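Local coordinates for protein-tyrosine-phosphatase (Chaetomium thermophilum var. thermophilum DSM 1495, PDB 5M43), which probably dephosphorylates proteins as a dual-specificity phosphatase, this chain being the phosphatase domain of the longer Yvh1 protein, at residues R141-V146 and A153-G158; Y117-Y122 and E164-M169; N4-K7 and F13-G16; R76-G81 and V99-A104. One frame throughout, in Å; residues are numbered along the deposited sequence.

How the interactions relate
Interactions 3 and 4 build on the central sheet; interactions 1 and 2 tie together the helices packed beside it. Interactions 1, 3 and 4 are buried, while interaction 2 is partly buried. Interactions 1 and 2 both use helix 157-168, and they meet where Val146 packs on Leu118. Strands 12-15 and 99-102, used by interactions 3 and 4, are neighbours and join by backbone bonds from Phe13 to Val99 and Val101. Interaction 3 has the most polar link between its segments, a pair of backbone hydrogen bonds. The helix contacts are apolar. Interaction 4 ends at the phosphate-binding loop. Residues 153-158 of interaction 1 are hydrogen-bonded to that loop, through Gly154 with Lys107 and Asn156 with Ser108.

Interaction 1: residues R141-V146 and A153-G158; sequences RALEWV and AGPNDG
Leu143 overlaps the ring of Pro155, with its CD1 branch 3.7 Å from Pro155 CD. The leucine branch and the proline ring lie alongside each other, heading opposite ways. The same methyl serves Ala153 as well: Leu143 CD1 lies 4.0 Å from Ala153 CB and 3.9 Å from Ala153 O. CG of Leu143 lies opposite its backbone N (chi1 167°), and this carries CD1 out over the loop. One turn further along, Val146 adds a second methyl, CG1, at 3.8 Å from Ala153 CB. The contact joins helix 135-147 to the loop that leads into helix 157-168 of the dual-specificity phosphatase fold. Both residues of the loop that carry it also rest on helix 109-121, Ala153 on Val111 and Pro155 on Thr112. Met160 of helix 157-168 packs against Leu143 and Pro155 too. The loop also reaches the phosphate-binding loop. Gly154 shares a backbone hydrogen bond with Lys107, and Asn156 N is bonded to Ser108 OG. Ala153 O is a polar atom beside this apolar cluster, and it accepts a hydrogen bond from Arg147 NE. Past Pro155 the chain turns into the helix. Asn156 takes the N-cap position there, and its OD1 accepts from Gly158 N at 2.9 Å, a weak capping bond with an angle of 120°. The same OD1 also accepts from Phe159 N, while the ND2 of Asn156 is held by Asp61 OD1.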
loop_
_atom_site.group_PDB
_atom_site.type_symbol
_atom_site.label_atom_id
_atom_site.label_comp_id
_atom_site.label_asym_id
_atom_site.label_seq_id
_atom_site.Cartn_x
_atom_site.Cartn_y
_atom_site.Cartn_z
ATOM N N ARG A 141 -9.757 -5.687 10.582
ATOM C CA ARG A 141 -9.637 -4.392 11.227
ATOM C C ARG A 141 -8.776 -3.442 10.402
ATOM O O ARG A 141 -9.050 -2.229 10.364
ATOM C CB ARG A 141 -9.090 -4.572 12.646
ATOM C CG ARG A 141 -10.136 -5.242 13.536
ATOM C CD ARG A 141 -9.585 -5.782 14.843
ATOM N NE ARG A 141 -8.931 -4.722 15.599
ATOM C CZ ARG A 141 -8.602 -4.825 16.882
ATOM N NH1 ARG A 141 -8.001 -3.805 17.494
ATOM N NH2 ARG A 141 -8.887 -5.936 17.550
ATOM N N ALA A 142 -7.715 -3.953 9.756
ATOM C CA ALA A 142 -6.889 -3.094 8.901
ATOM C C ALA A 142 -7.666 -2.672 7.656
ATOM O O ALA A 142 -7.571 -1.509 7.230
ATOM C CB ALA A 142 -5.583 -3.808 8.500
ATOM N N LEU A 143 -8.475 -3.574 7.100
ATOM C CA LEU A 143 -9.315 -3.187 5.969
ATOM C C LEU A 143 -10.305 -2.097 6.370
ATOM O O LEU A 143 -10.530 -1.146 5.609
ATOM C CB LEU A 143 -10.017 -4.434 5.385
ATOM C CG LEU A 143 -11.158 -4.134 4.402
ATOM C CD1 LEU A 143 -10.588 -3.435 3.188
ATOM C CD2 LEU A 143 -11.770 -5.448 3.936
ATOM N N GLU A 144 -10.954 -2.235 7.532
ATOM C CA GLU A 144 -11.909 -1.190 7.938
ATOM C C GLU A 144 -11.196 0.128 8.218
ATOM O O GLU A 144 -11.750 1.220 7.962
ATOM C CB GLU A 144 -12.679 -1.624 9.173
ATOM C CG GLU A 144 -13.545 -2.827 8.952
ATOM C CD GLU A 144 -14.494 -2.567 7.815
ATOM O OE1 GLU A 144 -15.121 -1.472 7.775
ATOM O OE2 GLU A 144 -14.598 -3.419 6.936
ATOM N N TRP A 145 -9.950 0.049 8.681
ATOM C CA TRP A 145 -9.155 1.275 8.845
ATOM C C TRP A 145 -8.956 1.988 7.511
ATOM O O TRP A 145 -9.169 3.207 7.384
ATOM C CB TRP A 145 -7.804 0.893 9.482
ATOM C CG TRP A 145 -6.905 2.099 9.778
ATOM C CD1 TRP A 145 -6.046 2.726 8.921
ATOM C CD2 TRP A 145 -6.797 2.750 11.012
ATOM N NE1 TRP A 145 -5.378 3.757 9.584
ATOM C CE2 TRP A 145 -5.837 3.789 10.866
ATOM C CE3 TRP A 145 -7.420 2.566 12.245
ATOM C CZ2 TRP A 145 -5.464 4.648 11.929
ATOM C CZ3 TRP A 145 -7.048 3.453 13.323
ATOM C CH2 TRP A 145 -6.079 4.448 13.139
ATOM N N VAL A 146 -8.564 1.231 6.480
ATOM C CA VAL A 146 -8.407 1.803 5.154
ATOM C C VAL A 146 -9.732 2.387 4.675
ATOM O O VAL A 146 -9.753 3.477 4.097
ATOM C CB VAL A 146 -7.886 0.746 4.163
ATOM C CG1 VAL A 146 -7.864 1.297 2.738
ATOM C CG2 VAL A 146 -6.423 0.365 4.608
ATOM N N ALA A 153 -12.456 0.298 -0.793
ATOM C CA ALA A 153 -11.426 -0.719 -0.541
ATOM C C ALA A 153 -12.045 -2.090 -0.309
ATOM O O ALA A 153 -13.035 -2.231 0.418
ATOM C CB ALA A 153 -10.615 -0.298 0.694
ATOM N N GLY A 154 -11.437 -3.120 -0.926
ATOM C CA GLY A 154 -11.960 -4.453 -0.827
ATOM C C GLY A 154 -11.106 -5.428 -1.601
ATOM O O GLY A 154 -11.428 -5.784 -2.733
ATOM N N PRO A 155 -10.053 -5.959 -0.973
ATOM C CA PRO A 155 -9.239 -6.968 -1.673
ATOM C C PRO A 155 -10.029 -8.212 -2.009
ATOM O O PRO A 155 -10.932 -8.661 -1.273
ATOM C CB PRO A 155 -8.106 -7.312 -0.680
ATOM C CG PRO A 155 -8.057 -6.026 0.285
ATOM C CD PRO A 155 -9.526 -5.633 0.363
ATOM N N ASN A 156 -9.627 -8.819 -3.108
ATOM C CA ASN A 156 -10.286 -10.047 -3.526
ATOM C C ASN A 156 -10.008 -11.160 -2.495
ATOM O O ASN A 156 -9.120 -11.035 -1.658
ATOM C CB ASN A 156 -9.853 -10.404 -4.963
ATOM C CG ASN A 156 -8.478 -11.051 -5.077
ATOM O OD1 ASN A 156 -8.154 -12.014 -4.386
ATOM N ND2 ASN A 156 -7.675 -10.551 -6.000
ATOM N N ASP A 157 -10.803 -12.251 -2.559
ATOM C CA ASP A 157 -10.795 -13.291 -1.518
ATOM C C ASP A 157 -9.423 -13.940 -1.360
ATOM O O ASP A 157 -9.011 -14.263 -0.242
ATOM C CB ASP A 157 -11.797 -14.423 -1.831
ATOM C CG ASP A 157 -13.257 -14.035 -1.683
ATOM O OD1 ASP A 157 -13.522 -12.884 -1.379
ATOM O OD2 ASP A 157 -14.155 -14.900 -1.959
ATOM N N GLY A 158 -8.688 -14.095 -2.460
ATOM C CA GLY A 158 -7.355 -14.692 -2.390
ATOM C C GLY A 158 -6.358 -13.758 -1.714
ATOM O O GLY A 158 -5.487 -14.210 -0.939
#

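Interaction 2: residues Y117-Y122 and E164-M169; sequences YLLWKY and EMWWDM
Trp167 holds its indole opposite its backbone nitrogen (chi1 180°), and Leu119 places CG opposite its carbonyl carbon (chi1 -66°), which brings the two side chains together. They meet roughly perpendicular to each other. Leu119 CD2 lies 3.8 Å from Trp167 CE3, and Leu119 CB is 4.0 Å from that same ring atom, Trp167 CE3. The other leucine methyl, Leu119 CD1, meets Trp166 CD1 at 4.3 Å, at the edge of the ring and near its plane. Leu119 thus sits between two tryptophans of one helix. The segments 117-121 and 164-168 run almost parallel, 16° apart in direction, with axes 10.4 Å apart. They lie on helices 109-121 and 157-168, in the helical layer of the phosphatase fold. The indole of Trp167 also rests on Ala138 of helix 135-147. Replacing Trp167 by an alanine would probably leave Leu119 CD2 without its ring partner and open a gap beside helix 135-147. The contact across the helices is apolar. Trp166 NE1 gives a hydrogen bond to Ala116 O of the facing helix, which probably fixes the rotation of that buried indole.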
loop_
_atom_site.group_PDB
_atom_site.type_symbol
_atom_site.label_atom_id
_atom_site.label_comp_id
_atom_site.label_asym_id
_atom_site.label_seq_id
_atom_site.Cartn_x
_atom_site.Cartn_y
_atom_site.Cartn_z
ATOM N N TYR A 117 1.435 -3.244 4.839
ATOM C CA TYR A 117 2.275 -2.283 5.539
ATOM C C TYR A 117 1.682 -1.943 6.901
ATOM O O TYR A 117 2.412 -1.906 7.910
ATOM C CB TYR A 117 2.428 -1.055 4.643
ATOM C CG TYR A 117 2.963 0.147 5.419
ATOM C CD1 TYR A 117 4.293 0.310 5.658
ATOM C CD2 TYR A 117 2.079 1.111 5.887
ATOM C CE1 TYR A 117 4.754 1.418 6.397
ATOM C CE2 TYR A 117 2.500 2.240 6.586
ATOM C CZ TYR A 117 3.862 2.415 6.797
ATOM O OH TYR A 117 4.326 3.484 7.544
ATOM N N LEU A 118 0.349 -1.704 6.957
ATOM C CA LEU A 118 -0.263 -1.319 8.235
ATOM C C LEU A 118 -0.149 -2.436 9.273
ATOM O O LEU A 118 0.086 -2.177 10.464
ATOM C CB LEU A 118 -1.741 -0.949 8.053
ATOM C CG LEU A 118 -2.069 0.278 7.199
ATOM C CD1 LEU A 118 -3.603 0.367 7.045
ATOM C CD2 LEU A 118 -1.543 1.515 7.998
ATOM N N LEU A 119 -0.357 -3.697 8.858
ATOM C CA LEU A 119 -0.215 -4.823 9.783
ATOM C C LEU A 119 1.219 -4.961 10.284
ATOM O O LEU A 119 1.468 -5.319 11.444
ATOM C CB LEU A 119 -0.612 -6.140 9.071
ATOM C CG LEU A 119 -2.105 -6.167 8.717
ATOM C CD1 LEU A 119 -2.326 -7.455 7.849
ATOM C CD2 LEU A 119 -2.955 -6.226 9.968
ATOM N N TRP A 120 2.173 -4.661 9.408
ATOM C CA TRP A 120 3.591 -4.778 9.767
ATOM C C TRP A 120 4.017 -3.642 10.690
ATOM O O TRP A 120 4.808 -3.850 11.625
ATOM C CB TRP A 120 4.411 -4.742 8.471
ATOM C CG TRP A 120 5.862 -4.583 8.717
ATOM C CD1 TRP A 120 6.755 -5.574 9.055
ATOM C CD2 TRP A 120 6.624 -3.348 8.652
ATOM N NE1 TRP A 120 8.024 -5.021 9.260
ATOM C CE2 TRP A 120 7.958 -3.662 8.987
ATOM C CE3 TRP A 120 6.304 -2.015 8.346
ATOM C CZ2 TRP A 120 8.965 -2.700 8.994
ATOM C CZ3 TRP A 120 7.315 -1.059 8.372
ATOM C CH2 TRP A 120 8.630 -1.396 8.729
ATOM N N LYS A 121 3.521 -2.456 10.420
ATOM C CA LYS A 121 3.962 -1.284 11.201
ATOM C C LYS A 121 3.178 -1.103 12.498
ATOM O O LYS A 121 3.770 -0.723 13.525
ATOM C CB LYS A 121 3.899 -0.030 10.350
ATOM C CG LYS A 121 4.416 1.210 11.184
ATOM C CD LYS A 121 4.630 2.287 10.280
ATOM C CE LYS A 121 5.247 3.455 11.107
ATOM N NZ LYS A 121 5.449 4.669 10.246
ATOM N N TYR A 122 1.877 -1.399 12.501
ATOM C CA TYR A 122 1.013 -1.170 13.665
ATOM C C TYR A 122 0.272 -2.430 14.137
ATOM O O TYR A 122 -0.961 -2.430 14.294
ATOM C CB TYR A 122 0.022 -0.062 13.355
ATOM C CG TYR A 122 0.608 1.203 12.796
ATOM C CD1 TYR A 122 0.492 1.489 11.438
ATOM C CD2 TYR A 122 1.252 2.116 13.623
ATOM C CE1 TYR A 122 1.001 2.670 10.898
ATOM C CE2 TYR A 122 1.763 3.287 13.095
ATOM C CZ TYR A 122 1.640 3.554 11.737
ATOM O OH TYR A 122 2.138 4.751 11.262
ATOM N N GLU A 164 -3.885 -12.855 5.615
ATOM C CA GLU A 164 -3.920 -13.639 6.844
ATOM C C GLU A 164 -2.647 -14.450 6.976
ATOM O O GLU A 164 -2.070 -14.532 8.074
ATOM C CB GLU A 164 -5.156 -14.555 6.881
ATOM C CG GLU A 164 -6.496 -13.801 7.043
ATOM C CD GLU A 164 -7.707 -14.694 6.732
ATOM O OE1 GLU A 164 -8.801 -14.126 6.534
ATOM O OE2 GLU A 164 -7.544 -15.920 6.654
ATOM N N MET A 165 -2.162 -15.016 5.860
ATOM C CA MET A 165 -0.852 -15.697 5.907
ATOM C C MET A 165 0.254 -14.744 6.343
ATOM O O MET A 165 1.091 -15.088 7.183
ATOM C CB MET A 165 -0.487 -16.275 4.532
ATOM C CG MET A 165 -1.569 -17.047 3.885
ATOM S SD MET A 165 -0.997 -17.933 2.417
ATOM C CE MET A 165 -0.952 -16.962 1.026
ATOM N N TRP A 166 0.282 -13.552 5.749
ATOM C CA TRP A 166 1.271 -12.518 6.112
ATOM C C TRP A 166 1.299 -12.256 7.619
ATOM O O TRP A 166 2.367 -12.307 8.266
ATOM C CB TRP A 166 0.894 -11.266 5.322
ATOM C CG TRP A 166 1.752 -10.027 5.577
ATOM C CD1 TRP A 166 1.328 -8.806 6.050
ATOM C CD2 TRP A 166 3.160 -9.902 5.317
ATOM N NE1 TRP A 166 2.400 -7.942 6.119
ATOM C CE2 TRP A 166 3.518 -8.564 5.645
ATOM C CE3 TRP A 166 4.136 -10.780 4.802
ATOM C CZ2 TRP A 166 4.800 -8.085 5.499
ATOM C CZ3 TRP A 166 5.411 -10.308 4.649
ATOM C CH2 TRP A 166 5.733 -8.955 5.002
ATOM N N TRP A 167 0.126 -12.041 8.207
ATOM C CA TRP A 167 0.014 -11.839 9.663
ATOM C C TRP A 167 0.530 -13.041 10.435
ATOM O O TRP A 167 1.318 -12.921 11.395
ATOM C CB TRP A 167 -1.456 -11.604 10.018
ATOM C CG TRP A 167 -1.748 -11.387 11.495
ATOM C CD1 TRP A 167 -2.256 -12.285 12.375
ATOM C CD2 TRP A 167 -1.605 -10.151 12.222
ATOM N NE1 TRP A 167 -2.438 -11.709 13.604
ATOM C CE2 TRP A 167 -2.064 -10.389 13.536
ATOM C CE3 TRP A 167 -1.119 -8.882 11.894
ATOM C CZ2 TRP A 167 -2.032 -9.393 14.536
ATOM C CZ3 TRP A 167 -1.143 -7.888 12.862
ATOM C CH2 TRP A 167 -1.555 -8.170 14.183
ATOM N N ASP A 168 0.051 -14.232 10.075
ATOM C CA ASP A 168 0.461 -15.421 10.806
ATOM C C ASP A 168 1.958 -15.756 10.650
ATOM O O ASP A 168 2.507 -16.464 11.501
ATOM C CB ASP A 168 -0.386 -16.633 10.374
ATOM C CG ASP A 168 -1.791 -16.672 11.016
ATOM O OD1 ASP A 168 -2.013 -15.965 12.029
ATOM O OD2 ASP A 168 -2.657 -17.432 10.505
ATOM N N MET A 169 2.615 -15.315 9.582
ATOM C CA MET A 169 4.053 -15.426 9.420
ATOM C C MET A 169 4.798 -14.339 10.188
ATOM O O MET A 169 6.040 -14.353 10.210
ATOM C CB MET A 169 4.449 -15.416 7.922
ATOM C CG MET A 169 3.969 -16.681 7.113
ATOM S SD MET A 169 4.124 -16.382 5.337
ATOM C CE MET A 169 5.860 -16.895 5.080
#

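Interaction 3: residues N4-K7 and F13-G16; sequences NRIK and FVGG
The ring of Phe13 carries the aliphatic part of Arg5 over one face. Arg5 CB stands 4.0 Å from the centroid of the Phe13 ring and 28° off its normal, a CH-pi contact, and CG sits above the same face toward the rim. Of these two residues, Arg5 CB and Phe13 CE2 come closest, at 3.6 Å. The ring of His29 also meets that of Phe13, with the planes at about 35°. Arg5 runs extended from CG to NE, which takes its guanidinium beyond the ring. That group turns almost perpendicular to the phenyl plane and is held by Glu11 and by Gly8 O. Strands 4-5 and 12-15 form an antiparallel beta hairpin at the edge of the sheet. Asn4 and Val14 are a hydrogen-bonded pair: Asn4 N gives to Val14 O at 2.9 Å, and Val14 N gives to Asn4 O at 2.8 Å. Each donor lies in the carbonyl plane. Asn4 O also takes a CA-H contact from Phe13 CA at 3.1 Å. On the other face of the hairpin, Ile6 CD1 meets Val14 CG1 at 3.8 Å. Both of those residues touch Ile114 of helix 109-121. A serine in place of Phe13 would probably uncover Arg5 CB and CG and remove the ring that meets His29, leaving the arginine stem held mainly through its guanidinium. The chemistry is thus two-sided: backbone bonds fix the register, while an arginine stem is packed on a ring and its charge is paired with Glu11.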
loop_
_atom_site.group_PDB
_atom_site.type_symbol
_atom_site.label_atom_id
_atom_site.label_comp_id
_atom_site.label_asym_id
_atom_site.label_seq_id
_atom_site.Cartn_x
_atom_site.Cartn_y
_atom_site.Cartn_z
ATOM N N ASN A 4 -6.717 9.076 -2.034
ATOM C CA ASN A 4 -7.112 9.262 -0.642
ATOM C C ASN A 4 -5.969 9.004 0.318
ATOM O O ASN A 4 -5.148 8.105 0.118
ATOM C CB ASN A 4 -8.275 8.357 -0.297
ATOM C CG ASN A 4 -9.542 8.786 -0.998
ATOM O OD1 ASN A 4 -10.026 9.926 -0.842
ATOM N ND2 ASN A 4 -10.039 7.918 -1.855
ATOM N N ARG A 5 -5.904 9.840 1.353
ATOM C CA ARG A 5 -4.856 9.698 2.376
ATOM C C ARG A 5 -5.295 8.693 3.428
ATOM O O ARG A 5 -6.376 8.825 4.037
ATOM C CB ARG A 5 -4.617 11.072 3.006
ATOM C CG ARG A 5 -3.383 11.048 3.975
ATOM C CD ARG A 5 -3.355 12.348 4.824
ATOM N NE ARG A 5 -2.188 12.391 5.728
ATOM C CZ ARG A 5 -2.161 11.762 6.881
ATOM N NH1 ARG A 5 -3.251 11.094 7.278
ATOM N NH2 ARG A 5 -1.083 11.937 7.722
ATOM N N ILE A 6 -4.404 7.707 3.716
ATOM C CA ILE A 6 -4.716 6.729 4.751
ATOM C C ILE A 6 -4.740 7.389 6.138
ATOM O O ILE A 6 -3.866 8.196 6.487
ATOM C CB ILE A 6 -3.645 5.613 4.686
ATOM C CG1 ILE A 6 -3.643 4.924 3.271
ATOM C CG2 ILE A 6 -3.890 4.600 5.827
ATOM C CD1 ILE A 6 -5.047 4.275 2.908
ATOM N N LYS A 7 -5.728 7.025 6.963
ATOM C CA LYS A 7 -5.844 7.544 8.328
ATOM C C LYS A 7 -4.582 7.257 9.144
ATOM O O LYS A 7 -3.992 6.166 9.023
ATOM C CB LYS A 7 -7.073 6.907 8.991
ATOM C CG LYS A 7 -7.295 7.296 10.440
ATOM C CD LYS A 7 -8.504 6.559 11.027
ATOM C CE LYS A 7 -8.740 7.083 12.456
ATOM N NZ LYS A 7 -9.918 6.412 13.048
ATOM N N PHE A 13 -0.890 7.426 0.584
ATOM C CA PHE A 13 -2.073 7.642 -0.254
ATOM C C PHE A 13 -2.373 6.401 -1.053
ATOM O O PHE A 13 -1.481 5.605 -1.358
ATOM C CB PHE A 13 -1.843 8.827 -1.234
ATOM C CG PHE A 13 -1.817 10.169 -0.538
ATOM C CD1 PHE A 13 -0.698 10.602 0.210
ATOM C CD2 PHE A 13 -2.940 11.013 -0.607
ATOM C CE1 PHE A 13 -0.687 11.842 0.879
ATOM C CE2 PHE A 13 -2.920 12.272 0.076
ATOM C CZ PHE A 13 -1.833 12.659 0.800
ATOM N N VAL A 14 -3.640 6.270 -1.452
ATOM C CA VAL A 14 -4.083 5.114 -2.252
ATOM C C VAL A 14 -5.036 5.622 -3.328
ATOM O O VAL A 14 -5.808 6.579 -3.125
ATOM C CB VAL A 14 -4.779 4.081 -1.349
ATOM C CG1 VAL A 14 -6.057 4.607 -0.756
ATOM C CG2 VAL A 14 -5.148 2.784 -2.136
ATOM N N GLY A 15 -5.005 4.950 -4.461
ATOM C CA GLY A 15 -5.905 5.324 -5.537
ATOM C C GLY A 15 -5.785 4.401 -6.714
ATOM O O GLY A 15 -5.100 3.378 -6.651
ATOM N N GLY A 16 -6.558 4.728 -7.748
ATOM C CA GLY A 16 -6.553 3.983 -8.991
ATOM C C GLY A 16 -5.666 4.614 -10.049
ATOM O O GLY A 16 -4.931 5.573 -9.818
#

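Interaction 4: residues R76-G81 and V99-A104; sequences RFIDSG and VLVHCA. With NO3 (nitrate ion), chain B.
This is a helix-on-sheet packing contact in the core of the cysteine-based protein tyrosine phosphatase fold. Helix 71-83 lies against strand 99-102, which leads straight into the CX5R phosphate-binding loop. The segments 76-81 and 99-102 run nearly antiparallel, at 157°, with their axes 9.1 Å apart. Ile78, Val99 and Val101 make the side-chain contacts. Ile78 CD1 meets Val101 CG2 at 3.8 Å. In Val99, CG1 lies opposite the backbone N (chi1 179°), which sets CG2 beside that N and over the helix backbone. There Val99 CG2 lies 3.8 Å from Ile78 O and 3.9 Å from Gly81 C. A CB on Gly81 would stand about 3.0 Å from Val99 CG2, which would be tight, so the lack of a side chain probably permits this approach. Leu12 of the neighbouring strand touches Ile78, Val99 and Val101. Within the helix, Arg76 O accepts from both Ser80 OG and Ser80 N; one donor comes from above the carbonyl plane and the other from below. Cys103 and Arg109 fit the CX5R signature, and the loop cradles a nitrate ion, probably from the crystallisation liquor. Its position is consistent with that of a substrate phosphate. The ion is bonded by the backbone N atoms of Met105, Lys107 and Ser108, by Arg109 NE and, weakly, by Ala104 N. His102 ND1 gives a hydrogen bond to Cys103 O at 2.9 Å, with the oxygen close to the plane of the imidazole. Cys103 SG lies 3.2 Å from the nitrate N.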
loop_
_atom_site.group_PDB
_atom_site.type_symbol
_atom_site.label_atom_id
_atom_site.label_comp_id
_atom_site.label_asym_id
_atom_site.label_seq_id
_atom_site.Cartn_x
_atom_site.Cartn_y
_atom_site.Cartn_z
ATOM N N ARG A 76 8.864 -2.740 2.436
ATOM C CA ARG A 76 10.137 -2.001 2.470
ATOM C C ARG A 76 10.083 -0.744 1.594
ATOM O O ARG A 76 10.596 0.317 1.989
ATOM C CB ARG A 76 11.301 -2.911 2.065
ATOM C CG ARG A 76 11.604 -3.968 3.138
ATOM C CD ARG A 76 12.945 -4.653 2.874
ATOM N NE ARG A 76 12.929 -5.287 1.564
ATOM C CZ ARG A 76 12.712 -6.590 1.363
ATOM N NH1 ARG A 76 12.520 -7.420 2.396
ATOM N NH2 ARG A 76 12.700 -7.059 0.116
ATOM N N PHE A 77 9.427 -0.813 0.421
ATOM C CA PHE A 77 9.320 0.368 -0.434
ATOM C C PHE A 77 8.518 1.478 0.245
ATOM O O PHE A 77 8.946 2.641 0.295
ATOM C CB PHE A 77 8.632 0.031 -1.768
ATOM C CG PHE A 77 8.585 1.178 -2.693
ATOM C CD1 PHE A 77 9.655 1.400 -3.577
ATOM C CD2 PHE A 77 7.449 2.025 -2.717
ATOM C CE1 PHE A 77 9.623 2.481 -4.482
ATOM C CE2 PHE A 77 7.397 3.133 -3.612
ATOM C CZ PHE A 77 8.507 3.343 -4.500
ATOM N N ILE A 78 7.372 1.129 0.814
ATOM C CA ILE A 78 6.523 2.118 1.483
ATOM C C ILE A 78 7.246 2.693 2.702
ATOM O O ILE A 78 7.346 3.929 2.881
ATOM C CB ILE A 78 5.181 1.490 1.878
ATOM C CG1 ILE A 78 4.400 1.034 0.613
ATOM C CG2 ILE A 78 4.350 2.484 2.723
ATOM C CD1 ILE A 78 3.215 0.193 0.940
ATOM N N ASP A 79 7.794 1.816 3.551
ATOM C CA ASP A 79 8.466 2.303 4.750
ATOM C C ASP A 79 9.668 3.167 4.393
ATOM O O ASP A 79 9.874 4.228 4.986
ATOM C CB ASP A 79 8.881 1.113 5.634
ATOM C CG ASP A 79 9.527 1.547 6.927
ATOM O OD1 ASP A 79 8.776 2.122 7.726
ATOM O OD2 ASP A 79 10.739 1.224 7.136
ATOM N N SER A 80 10.531 2.707 3.464
ATOM C CA SER A 80 11.710 3.521 3.185
ATOM C C SER A 80 11.337 4.829 2.498
ATOM O O SER A 80 11.973 5.868 2.751
ATOM C CB SER A 80 12.752 2.752 2.375
ATOM O OG SER A 80 12.245 2.391 1.126
ATOM N N GLY A 81 10.305 4.829 1.649
ATOM C CA GLY A 81 9.869 6.100 1.077
ATOM C C GLY A 81 9.336 7.068 2.122
ATOM O O GLY A 81 9.696 8.252 2.107
ATOM N N VAL A 99 4.165 8.831 -0.085
ATOM C CA VAL A 99 4.030 7.622 -0.875
ATOM C C VAL A 99 2.601 7.427 -1.367
ATOM O O VAL A 99 1.656 7.402 -0.557
ATOM C CB VAL A 99 4.417 6.377 -0.075
ATOM C CG1 VAL A 99 4.246 5.085 -0.948
ATOM C CG2 VAL A 99 5.863 6.482 0.442
ATOM N N LEU A 100 2.450 7.246 -2.683
ATOM C CA LEU A 100 1.182 6.814 -3.295
ATOM C C LEU A 100 1.322 5.340 -3.633
ATOM O O LEU A 100 2.298 4.968 -4.285
ATOM C CB LEU A 100 0.876 7.585 -4.580
ATOM C CG LEU A 100 -0.237 6.977 -5.449
ATOM C CD1 LEU A 100 -1.615 7.052 -4.705
ATOM C CD2 LEU A 100 -0.291 7.783 -6.787
ATOM N N VAL A 101 0.327 4.541 -3.247
ATOM C CA VAL A 101 0.216 3.156 -3.684
ATOM C C VAL A 101 -1.020 3.116 -4.564
ATOM O O VAL A 101 -2.119 3.481 -4.119
ATOM C CB VAL A 101 0.100 2.179 -2.505
ATOM C CG1 VAL A 101 0.036 0.669 -3.041
ATOM C CG2 VAL A 101 1.283 2.338 -1.509
ATOM N N HIS A 102 -0.877 2.671 -5.807
ATOM C CA HIS A 102 -2.080 2.621 -6.643
ATOM C C HIS A 102 -2.184 1.297 -7.401
ATOM O O HIS A 102 -1.209 0.558 -7.563
ATOM C CB HIS A 102 -2.125 3.776 -7.712
ATOM C CG HIS A 102 -1.285 3.473 -8.917
ATOM N ND1 HIS A 102 -1.800 2.871 -10.054
ATOM C CD2 HIS A 102 0.047 3.658 -9.154
ATOM C CE1 HIS A 102 -0.829 2.703 -10.926
ATOM N NE2 HIS A 102 0.289 3.187 -10.419
ATOM N N CYS A 103 -3.365 1.052 -7.970
ATOM C CA CYS A 103 -3.532 -0.094 -8.876
ATOM C C CYS A 103 -4.482 0.347 -9.985
ATOM O O CYS A 103 -4.369 1.494 -10.433
ATOM C CB CYS A 103 -4.051 -1.350 -8.146
ATOM S SG CYS A 103 -5.559 -1.161 -7.146
ATOM N N ALA A 104 -5.439 -0.480 -10.366
ATOM C CA ALA A 104 -6.400 0.032 -11.374
ATOM C C ALA A 104 -7.538 0.784 -10.712
ATOM O O ALA A 104 -7.829 1.930 -11.074
ATOM C CB ALA A 104 -6.923 -1.110 -12.265
HETATM N N NO3 B . -7.693 -3.196 -8.345
HETATM O O1 NO3 B . -8.459 -2.628 -7.518
HETATM O O2 NO3 B . -7.519 -2.706 -9.489
HETATM O O3 NO3 B . -6.976 -4.156 -7.945
#